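Acarbose/maltose binding protein GacH (Streptomyces glaucescens, PDB 3K01) binds acarbose and an acarbose homolog, and probably maltose, as the solute receptor of an ABC transporter. Local coordinates at residues T43-A48 with V60-V65; F376-L381 with D402-L407; T142-Y147 with K357-K362. All blocks are in the same frame, centred on the assembly; numbering follows the deposited sequence. Where two conformers were deposited one is given.

Overall arrangement
All three contacts rest on close apolar fit, with no hydrogen bond between the paired segments. Interactions 1 and 3 are buried and reach the same mixed sheet, about 14 Å apart at their nearest atoms. In interaction 1 a helix lays a glutamine over a tyrosine ring of strand 58-64; in interaction 3 small side chains let helix 351-360 come close to strand 132-148. Interaction 2 is partly buried, joins the two helices 376-387 and 393-407, and turns on a proline against an alanine and a tyrosine edge. Its centre lies 37 Å from that of interaction 1 and 26 Å from that of interaction 3.

Interaction 1. Residues T43-A48 with V60-V65; sequences TYQALA and VKYVNV
Q45 lies across the ring of Y62, the residue that gives the largest surface to the contact. The two residues belong to a beta-alpha-beta crossover of the periplasmic-binding-protein fold: the chain leaves strand 28-34, runs through helix 41-49 and the short helix 51-54, and returns in strand 58-64, parallel to the first. Q45 CB stands 3.6 Å from the centroid of the Y62 ring and only 7° off its normal, a CH-pi contact over the face. With CG opposite the backbone N (chi1 179°) and the chain extended beyond it, the glutamine runs on over the ring, bringing CD to 3.6 Å from Y62 CD2. Its amide plane lies nearly parallel to the ring. The helix backbone takes part as well, since Q45 CA sits 3.6 Å from Y62 CD1.

One turn further on, A48 fills the step between Y62 and V60: its CB is 4.2 Å from V60 CG1 and equally near Y62 CD1. Helix and strand segments run antiparallel at 164°, their axes 8.8 Å apart. F315 of helix 309-320 touches both A48 and V60, while Y44 turns its ring away from the strand toward M319 and T328. The hydroxyl of Y62 is tied to D34 on the neighbouring strand, and this fixes the far end of the ring. N64 ND2 adds a second hydrogen bond to Y62 OH, 3.2 Å long.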
loop_
_atom_site.group_PDB
_atom_site.type_symbol
_atom_site.label_atom_id
_atom_site.label_comp_id
_atom_site.label_asym_id
_atom_site.label_seq_id
_atom_site.Cartn_x
_atom_site.Cartn_y
_atom_site.Cartn_z
ATOM N N THR A 43 -12.382 -6.315 16.423
ATOM C CA THR A 43 -13.019 -5.047 16.089
ATOM C C THR A 43 -13.758 -5.148 14.762
ATOM O O THR A 43 -14.911 -4.684 14.649
ATOM C CB THR A 43 -11.983 -3.912 16.021
ATOM O OG1 THR A 43 -11.414 -3.727 17.322
ATOM C CG2 THR A 43 -12.597 -2.600 15.552
ATOM N N TYR A 44 -13.107 -5.735 13.760
ATOM C CA TYR A 44 -13.771 -5.826 12.463
ATOM C C TYR A 44 -15.003 -6.738 12.503
ATOM O O TYR A 44 -15.995 -6.442 11.815
ATOM C CB TYR A 44 -12.799 -6.240 11.360
ATOM C CG TYR A 44 -12.194 -5.073 10.586
ATOM C CD1 TYR A 44 -13.004 -4.137 9.949
ATOM C CD2 TYR A 44 -10.814 -4.910 10.485
ATOM C CE1 TYR A 44 -12.455 -3.074 9.209
ATOM C CE2 TYR A 44 -10.267 -3.871 9.741
ATOM C CZ TYR A 44 -11.092 -2.961 9.112
ATOM O OH TYR A 44 -10.552 -1.942 8.348
ATOM N N GLN A 45 -14.960 -7.831 13.279
ATOM C CA GLN A 45 -16.132 -8.676 13.438
ATOM C C GLN A 45 -17.272 -7.891 14.074
ATOM O O GLN A 45 -18.421 -7.995 13.636
ATOM C CB GLN A 45 -15.813 -9.926 14.256
ATOM C CG GLN A 45 -17.057 -10.797 14.436
ATOM C CD GLN A 45 -16.808 -12.187 14.974
ATOM O OE1 GLN A 45 -17.757 -12.973 15.092
ATOM N NE2 GLN A 45 -15.565 -12.508 15.287
ATOM N N ALA A 46 -16.971 -7.104 15.104
ATOM C CA ALA A 46 -18.012 -6.305 15.747
ATOM C C ALA A 46 -18.578 -5.270 14.787
ATOM O O ALA A 46 -19.797 -5.043 14.751
ATOM C CB ALA A 46 -17.488 -5.655 17.015
ATOM N N LEU A 47 -17.705 -4.619 14.000
ATOM C CA LEU A 47 -18.189 -3.646 13.016
ATOM C C LEU A 47 -19.080 -4.334 11.979
ATOM O O LEU A 47 -20.170 -3.846 11.680
ATOM C CB LEU A 47 -17.005 -2.949 12.324
ATOM C CG LEU A 47 -16.215 -1.980 13.194
ATOM C CD1 LEU A 47 -14.940 -1.521 12.499
ATOM C CD2 LEU A 47 -17.089 -0.787 13.529
ATOM N N ALA A 48 -18.646 -5.476 11.469
ATOM C CA ALA A 48 -19.433 -6.192 10.463
ATOM C C ALA A 48 -20.793 -6.594 11.021
ATOM O O ALA A 48 -21.825 -6.395 10.376
ATOM C CB ALA A 48 -18.678 -7.390 9.973
ATOM N N VAL A 60 -25.377 -11.548 9.174
ATOM C CA VAL A 60 -23.968 -11.362 8.821
ATOM C C VAL A 60 -23.123 -12.513 9.364
ATOM O O VAL A 60 -23.075 -12.740 10.586
ATOM C CB VAL A 60 -23.421 -10.034 9.334
ATOM C CG1 VAL A 60 -21.904 -9.910 9.051
ATOM C CG2 VAL A 60 -24.179 -8.867 8.699
ATOM N N LYS A 61 -22.462 -13.233 8.463
ATOM C CA LYS A 61 -21.546 -14.310 8.831
ATOM C C LYS A 61 -20.116 -13.856 8.575
ATOM O O LYS A 61 -19.610 -13.907 7.438
ATOM C CB LYS A 61 -21.874 -15.592 8.062
ATOM C CG LYS A 61 -23.302 -16.093 8.298
ATOM C CD LYS A 61 -23.566 -17.435 7.637
ATOM C CE LYS A 61 -24.847 -18.042 8.225
ATOM N NZ LYS A 61 -25.455 -19.104 7.381
ATOM N N TYR A 62 -19.484 -13.403 9.649
ATOM C CA TYR A 62 -18.099 -12.952 9.628
ATOM C C TYR A 62 -17.145 -14.144 9.624
ATOM O O TYR A 62 -17.281 -15.047 10.466
ATOM C CB TYR A 62 -17.826 -12.120 10.872
ATOM C CG TYR A 62 -16.387 -11.715 10.967
ATOM C CD1 TYR A 62 -15.938 -10.550 10.345
ATOM C CD2 TYR A 62 -15.442 -12.532 11.610
ATOM C CE1 TYR A 62 -14.599 -10.184 10.394
ATOM C CE2 TYR A 62 -14.103 -12.169 11.671
ATOM C CZ TYR A 62 -13.690 -11.013 11.048
ATOM O OH TYR A 62 -12.356 -10.668 11.089
ATOM N N VAL A 63 -16.164 -14.139 8.719
ATOM C CA VAL A 63 -15.106 -15.132 8.709
ATOM C C VAL A 63 -13.770 -14.420 8.567
ATOM O O VAL A 63 -13.607 -13.585 7.667
ATOM C CB VAL A 63 -15.279 -16.096 7.529
ATOM C CG1 VAL A 63 -14.190 -17.163 7.544
ATOM C CG2 VAL A 63 -16.676 -16.749 7.553
ATOM N N ASN A 64 -12.805 -14.725 9.435
ATOM C CA ASN A 64 -11.468 -14.166 9.277
ATOM C C ASN A 64 -10.618 -15.156 8.499
ATOM O O ASN A 64 -10.580 -16.344 8.819
ATOM C CB ASN A 64 -10.835 -13.866 10.625
ATOM C CG ASN A 64 -9.497 -13.200 10.477
ATOM O OD1 ASN A 64 -8.465 -13.873 10.420
ATOM N ND2 ASN A 64 -9.502 -11.883 10.353
ATOM N N VAL A 65 -9.961 -14.668 7.454
ATOM C CA VAL A 65 -9.097 -15.487 6.612
ATOM C C VAL A 65 -7.714 -14.814 6.641
ATOM O O VAL A 65 -7.592 -13.634 6.317
ATOM C CB VAL A 65 -9.596 -15.546 5.152
ATOM C CG1 VAL A 65 -8.706 -16.475 4.332
ATOM C CG2 VAL A 65 -11.074 -15.981 5.083
#

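Interaction 2. Residues F376-L381 with D402-L407; sequences FEPIRL and DAYRKL
P378 packs its ring against A403 and Y404 of the facing helix, in an antiparallel pairing of two helices near the C-terminus of the chain. CG and CB both meet the methyl group of A403, with P378 CG 3.7 Å from A403 CB, and the small alanine lets the proline come this close. The same CG reaches the Y404 ring at its edge and in its plane, 3.9 Å from CE1, so the tyrosine meets the proline with its rim. L407 CD1 adds a looser contact from the same helix, 4.4 Å from P378 CG.

I379 touches the end of the tyrosine: its CD1 lies 3.3 Å from Y404 OH, and CG1 is almost as near. Y404 gets there because CG stands opposite its carbonyl carbon (chi1 -74°), which carries the ring across to the other helix. Its hydroxyl bonds to the carbonyl oxygen of L375, just ahead of the segment, so the buried polar end is satisfied beside an apolar neighbour. On another side of the helix, R380 pairs with E377 through two nitrogens, NE to OE1 and NH2 to OE2, 2.8 Å for the latter.

The segments of helices 376-387 and 393-407 run antiparallel at 160°, with axes 9.8 Å apart. I379 continues onto L193 of helix 193-198, and Y404 onto V211 of strand 210-211.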
loop_
_atom_site.group_PDB
_atom_site.type_symbol
_atom_site.label_atom_id
_atom_site.label_comp_id
_atom_site.label_asym_id
_atom_site.label_seq_id
_atom_site.Cartn_x
_atom_site.Cartn_y
_atom_site.Cartn_z
ATOM N N PHE A 376 6.008 -7.088 -10.155
ATOM C CA PHE A 376 7.004 -6.900 -9.099
ATOM C C PHE A 376 8.220 -7.795 -9.252
ATOM O O PHE A 376 9.338 -7.362 -8.977
ATOM C CB PHE A 376 6.351 -7.094 -7.722
ATOM C CG PHE A 376 5.507 -5.927 -7.303
ATOM C CD1 PHE A 376 6.102 -4.739 -6.899
ATOM C CD2 PHE A 376 4.126 -6.031 -7.318
ATOM C CE1 PHE A 376 5.330 -3.651 -6.503
ATOM C CE2 PHE A 376 3.332 -4.944 -6.941
ATOM C CZ PHE A 376 3.933 -3.758 -6.531
ATOM N N GLU A 377 8.043 -9.037 -9.692
ATOM C CA GLU A 377 9.167 -9.955 -9.726
ATOM C C GLU A 377 10.324 -9.490 -10.632
ATOM O O GLU A 377 11.474 -9.588 -10.226
ATOM C CB GLU A 377 8.710 -11.389 -10.035
ATOM C CG GLU A 377 9.872 -12.347 -10.216
ATOM C CD GLU A 377 10.583 -12.690 -8.906
ATOM O OE1 GLU A 377 10.291 -12.138 -7.835
ATOM O OE2 GLU A 377 11.484 -13.542 -8.939
ATOM N N PRO A 378 10.043 -8.970 -11.839
ATOM C CA PRO A 378 11.163 -8.487 -12.649
ATOM C C PRO A 378 11.931 -7.359 -11.982
ATOM O O PRO A 378 13.159 -7.309 -12.058
ATOM C CB PRO A 378 10.508 -8.047 -13.961
ATOM C CG PRO A 378 9.247 -8.911 -14.032
ATOM C CD PRO A 378 8.765 -8.920 -12.588
ATOM N N ILE A 379 11.230 -6.465 -11.291
ATOM C CA ILE A 379 11.910 -5.424 -10.531
ATOM C C ILE A 379 12.766 -6.033 -9.429
ATOM O O ILE A 379 13.903 -5.606 -9.221
ATOM C CB ILE A 379 10.906 -4.454 -9.914
ATOM C CG1 ILE A 379 10.171 -3.686 -11.001
ATOM C CG2 ILE A 379 11.592 -3.495 -8.903
ATOM C CD1 ILE A 379 9.047 -2.788 -10.452
ATOM N N ARG A 380 12.239 -7.008 -8.702
ATOM C CA ARG A 380 13.003 -7.591 -7.607
ATOM C C ARG A 380 14.328 -8.137 -8.142
ATOM O O ARG A 380 15.397 -7.858 -7.591
ATOM C CB ARG A 380 12.258 -8.721 -6.935
ATOM C CG ARG A 380 13.035 -9.281 -5.735
ATOM C CD ARG A 380 12.517 -10.643 -5.312
ATOM N NE ARG A 380 12.722 -11.611 -6.396
ATOM C CZ ARG A 380 13.902 -12.157 -6.711
ATOM N NH1 ARG A 380 15.008 -11.878 -6.015
ATOM N NH2 ARG A 380 13.975 -12.970 -7.753
ATOM N N LEU A 381 14.260 -8.918 -9.223
ATOM C CA LEU A 381 15.457 -9.533 -9.771
ATOM C C LEU A 381 16.462 -8.494 -10.265
ATOM O O LEU A 381 17.677 -8.573 -9.937
ATOM C CB LEU A 381 15.044 -10.446 -10.921
ATOM C CG LEU A 381 16.199 -11.183 -11.590
ATOM C CD1 LEU A 381 16.998 -12.038 -10.600
ATOM C CD2 LEU A 381 15.650 -12.012 -12.723
ATOM N N ASP A 402 11.510 -5.915 -20.980
ATOM C CA ASP A 402 11.328 -7.124 -21.772
ATOM C C ASP A 402 10.446 -8.106 -21.028
ATOM O O ASP A 402 9.572 -8.731 -21.632
ATOM C CB ASP A 402 12.664 -7.783 -22.098
ATOM C CG ASP A 402 13.441 -7.041 -23.161
ATOM O OD1 ASP A 402 12.905 -6.079 -23.754
ATOM O OD2 ASP A 402 14.601 -7.432 -23.398
ATOM N N ALA A 403 10.667 -8.263 -19.718
ATOM C CA ALA A 403 9.848 -9.162 -18.930
ATOM C C ALA A 403 8.403 -8.653 -18.953
ATOM O O ALA A 403 7.460 -9.459 -19.048
ATOM C CB ALA A 403 10.381 -9.266 -17.498
ATOM N N TYR A 404 8.197 -7.339 -18.875
ATOM C CA TYR A 404 6.819 -6.807 -18.915
ATOM C C TYR A 404 6.160 -7.071 -20.271
ATOM O O TYR A 404 4.984 -7.464 -20.310
ATOM C CB TYR A 404 6.769 -5.317 -18.621
ATOM C CG TYR A 404 6.979 -4.933 -17.168
ATOM C CD1 TYR A 404 7.435 -5.846 -16.222
ATOM C CD2 TYR A 404 6.764 -3.636 -16.773
ATOM C CE1 TYR A 404 7.634 -5.432 -14.887
ATOM C CE2 TYR A 404 6.971 -3.228 -15.455
ATOM C CZ TYR A 404 7.379 -4.135 -14.528
ATOM O OH TYR A 404 7.576 -3.739 -13.224
ATOM N N ARG A 405 6.874 -6.878 -21.382
ATOM C CA ARG A 405 6.290 -7.158 -22.706
ATOM C C ARG A 405 5.925 -8.633 -22.843
ATOM O O ARG A 405 4.929 -8.985 -23.483
ATOM C CB ARG A 405 7.223 -6.690 -23.831
ATOM C CG ARG A 405 7.355 -5.179 -23.853
ATOM C CD ARG A 405 8.228 -4.602 -24.972
ATOM N NE ARG A 405 8.375 -3.157 -24.765
ATOM C CZ ARG A 405 9.337 -2.596 -24.034
ATOM N NH1 ARG A 405 10.279 -3.346 -23.484
ATOM N NH2 ARG A 405 9.383 -1.280 -23.885
ATOM N N LYS A 406 6.703 -9.512 -22.230
ATOM C CA LYS A 406 6.392 -10.937 -22.273
ATOM C C LYS A 406 5.155 -11.277 -21.435
ATOM O O LYS A 406 4.342 -12.128 -21.834
ATOM C CB LYS A 406 7.594 -11.758 -21.815
ATOM C CG LYS A 406 8.685 -11.862 -22.859
ATOM C CD LYS A 406 9.912 -12.556 -22.298
ATOM C CE LYS A 406 10.848 -13.015 -23.416
ATOM N NZ LYS A 406 11.608 -11.892 -24.031
ATOM N N LEU A 407 4.999 -10.619 -20.286
ATOM C CA LEU A 407 3.841 -10.794 -19.391
ATOM C C LEU A 407 2.555 -10.199 -19.965
ATOM O O LEU A 407 1.456 -10.746 -19.753
ATOM C CB LEU A 407 4.097 -10.073 -18.058
ATOM C CG LEU A 407 5.040 -10.758 -17.100
ATOM C CD1 LEU A 407 5.382 -9.738 -16.024
ATOM C CD2 LEU A 407 4.406 -12.036 -16.523
#

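Interaction 3. Residues T142-Y147 with K357-K362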
loop_
_atom_site.group_PDB
_atom_site.type_symbol
_atom_site.label_atom_id
_atom_site.label_comp_id
_atom_site.label_asym_id
_atom_site.label_seq_id
_atom_site.Cartn_x
_atom_site.Cartn_y
_atom_site.Cartn_z
ATOM N N THR A 142 0.835 3.460 2.571
ATOM C CA THR A 142 1.917 3.768 1.629
ATOM C C THR A 142 3.233 3.649 2.369
ATOM O O THR A 142 3.265 3.327 3.561
ATOM C CB THR A 142 1.729 5.189 1.037
ATOM O OG1 THR A 142 2.595 5.396 -0.092
ATOM C CG2 THR A 142 1.952 6.292 2.054
ATOM N N LEU A 143 4.312 3.921 1.652
ATOM C CA LEU A 143 5.647 4.002 2.256
ATOM C C LEU A 143 5.977 5.443 2.578
ATOM O O LEU A 143 5.471 6.364 1.945
ATOM C CB LEU A 143 6.693 3.453 1.275
ATOM C CG LEU A 143 6.597 1.978 0.928
ATOM C CD1 LEU A 143 7.679 1.556 -0.091
ATOM C CD2 LEU A 143 6.689 1.086 2.183
ATOM N N ALA A 144 6.871 5.614 3.563
ATOM C CA ALA A 144 7.228 6.926 4.080
ATOM C C ALA A 144 8.665 6.888 4.569
ATOM O O ALA A 144 9.197 5.813 4.830
ATOM C CB ALA A 144 6.287 7.313 5.238
ATOM N N LEU A 145 9.278 8.067 4.679
ATOM C CA LEU A 145 10.632 8.160 5.227
ATOM C C LEU A 145 10.565 8.265 6.759
ATOM O O LEU A 145 10.084 9.265 7.295
ATOM C CB LEU A 145 11.305 9.390 4.651
ATOM C CG LEU A 145 12.781 9.567 5.043
ATOM C CD1 LEU A 145 13.667 8.510 4.446
ATOM C CD2 LEU A 145 13.225 10.972 4.641
ATOM N N PHE A 146 11.027 7.225 7.439
ATOM C CA PHE A 146 11.171 7.246 8.900
ATOM C C PHE A 146 12.532 7.852 9.238
ATOM O O PHE A 146 13.532 7.580 8.567
ATOM C CB PHE A 146 11.186 5.825 9.464
ATOM C CG PHE A 146 9.861 5.112 9.486
ATOM C CD1 PHE A 146 9.534 4.353 10.591
ATOM C CD2 PHE A 146 8.967 5.110 8.408
ATOM C CE1 PHE A 146 8.358 3.618 10.664
ATOM C CE2 PHE A 146 7.769 4.389 8.479
ATOM C CZ PHE A 146 7.469 3.653 9.627
ATOM N N TYR A 147 12.600 8.658 10.286
ATOM C CA TYR A 147 13.873 9.245 10.679
ATOM C C TYR A 147 14.015 9.295 12.196
ATOM O O TYR A 147 13.047 9.433 12.948
ATOM C CB TYR A 147 14.106 10.632 10.043
ATOM C CG TYR A 147 13.073 11.682 10.335
ATOM C CD1 TYR A 147 11.907 11.773 9.569
ATOM C CD2 TYR A 147 13.285 12.618 11.360
ATOM C CE1 TYR A 147 10.972 12.754 9.827
ATOM C CE2 TYR A 147 12.358 13.585 11.613
ATOM C CZ TYR A 147 11.214 13.646 10.842
ATOM O OH TYR A 147 10.256 14.621 11.091
ATOM N N LYS A 357 -0.333 10.825 7.135
ATOM C CA LYS A 357 -1.153 11.502 6.148
ATOM C C LYS A 357 -0.348 12.269 5.080
ATOM O O LYS A 357 -0.677 12.166 3.893
ATOM C CB LYS A 357 -2.269 12.327 6.778
ATOM C CG LYS A 357 -3.293 12.892 5.752
ATOM C CD LYS A 357 -3.795 11.841 4.738
ATOM C CE LYS A 357 -5.091 12.237 4.040
ATOM N NZ LYS A 357 -5.039 13.526 3.375
ATOM N N PRO A 358 0.706 13.016 5.463
ATOM C CA PRO A 358 1.472 13.645 4.389
ATOM C C PRO A 358 2.061 12.640 3.392
ATOM O O PRO A 358 2.086 12.892 2.186
ATOM C CB PRO A 358 2.568 14.414 5.154
ATOM C CG PRO A 358 1.905 14.723 6.493
ATOM C CD PRO A 358 1.157 13.455 6.807
ATOM N N ALA A 359 2.492 11.479 3.883
ATOM C CA ALA A 359 2.981 10.425 2.983
ATOM C C ALA A 359 1.863 9.894 2.078
ATOM O O ALA A 359 2.046 9.690 0.873
ATOM C CB ALA A 359 3.586 9.297 3.806
ATOM N N VAL A 360 0.681 9.692 2.651
ATOM C CA VAL A 360 -0.479 9.241 1.865
ATOM C C VAL A 360 -0.807 10.236 0.737
ATOM O O VAL A 360 -1.221 9.830 -0.354
ATOM C CB VAL A 360 -1.686 8.992 2.790
ATOM C CG1 VAL A 360 -3.011 8.871 2.011
ATOM C CG2 VAL A 360 -1.460 7.736 3.597
ATOM N N ASP A 361 -0.593 11.527 0.978
ATOM C CA ASP A 361 -0.786 12.526 -0.078
ATOM C C ASP A 361 0.192 12.377 -1.241
ATOM O O ASP A 361 -0.028 12.951 -2.297
ATOM C CB ASP A 361 -0.685 13.956 0.473
ATOM C CG ASP A 361 -1.906 14.389 1.294
ATOM O OD1 ASP A 361 -2.972 13.729 1.272
ATOM O OD2 ASP A 361 -1.763 15.437 1.945
ATOM N N LYS A 362 1.254 11.596 -1.060
ATOM C CA LYS A 362 2.196 11.320 -2.143
ATOM C C LYS A 362 1.936 9.997 -2.808
ATOM O O LYS A 362 2.720 9.601 -3.684
ATOM C CB LYS A 362 3.644 11.385 -1.622
ATOM C CG LYS A 362 4.131 12.819 -1.381
ATOM C CD LYS A 362 4.114 13.676 -2.645
ATOM C CE LYS A 362 4.525 15.078 -2.266
ATOM N NZ LYS A 362 3.396 15.801 -1.594
#
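The side chain of T142 is rotated with OG1 opposite the backbone N (chi1 -167°), which leaves CG2 between the N and the carbonyl carbon and aims this methyl group at A359 and V360. The contact packs helix 351-360 against strand 132-148 of the mixed sheet in this periplasmic-binding-protein fold. T142 CG2 rests 3.6 Å from A359 O and 4.0 Å from V360 CG2. The valine offers that branch because its other methyl, CG1, takes the place opposite the backbone N (chi1 165°).

A144 and A359 meet methyl to methyl, CB to CB at 3.6 Å. A359 CB also lies 3.8 Å from T142 CG2 and 4.0 Å from L143 O, so a single small side chain is packed against three successive residues, T142 to A144. With alanines on both sides, the CA atoms of A144 and A359 approach to 5.6 Å.

Backbone bonds set the strand in place: A144 pairs with N259 and L145 with A282, which puts strands 254-259 and 279-283 on its two flanks. The buried hydroxyl of T142 bonds to the carbonyl oxygen of P294 and to the hydroxyl of S293, which probably holds the rotation that presents the methyl. The A359 carbonyl oxygen touched by that methyl also accepts the backbone bond from K362 N, 2.8 Å long.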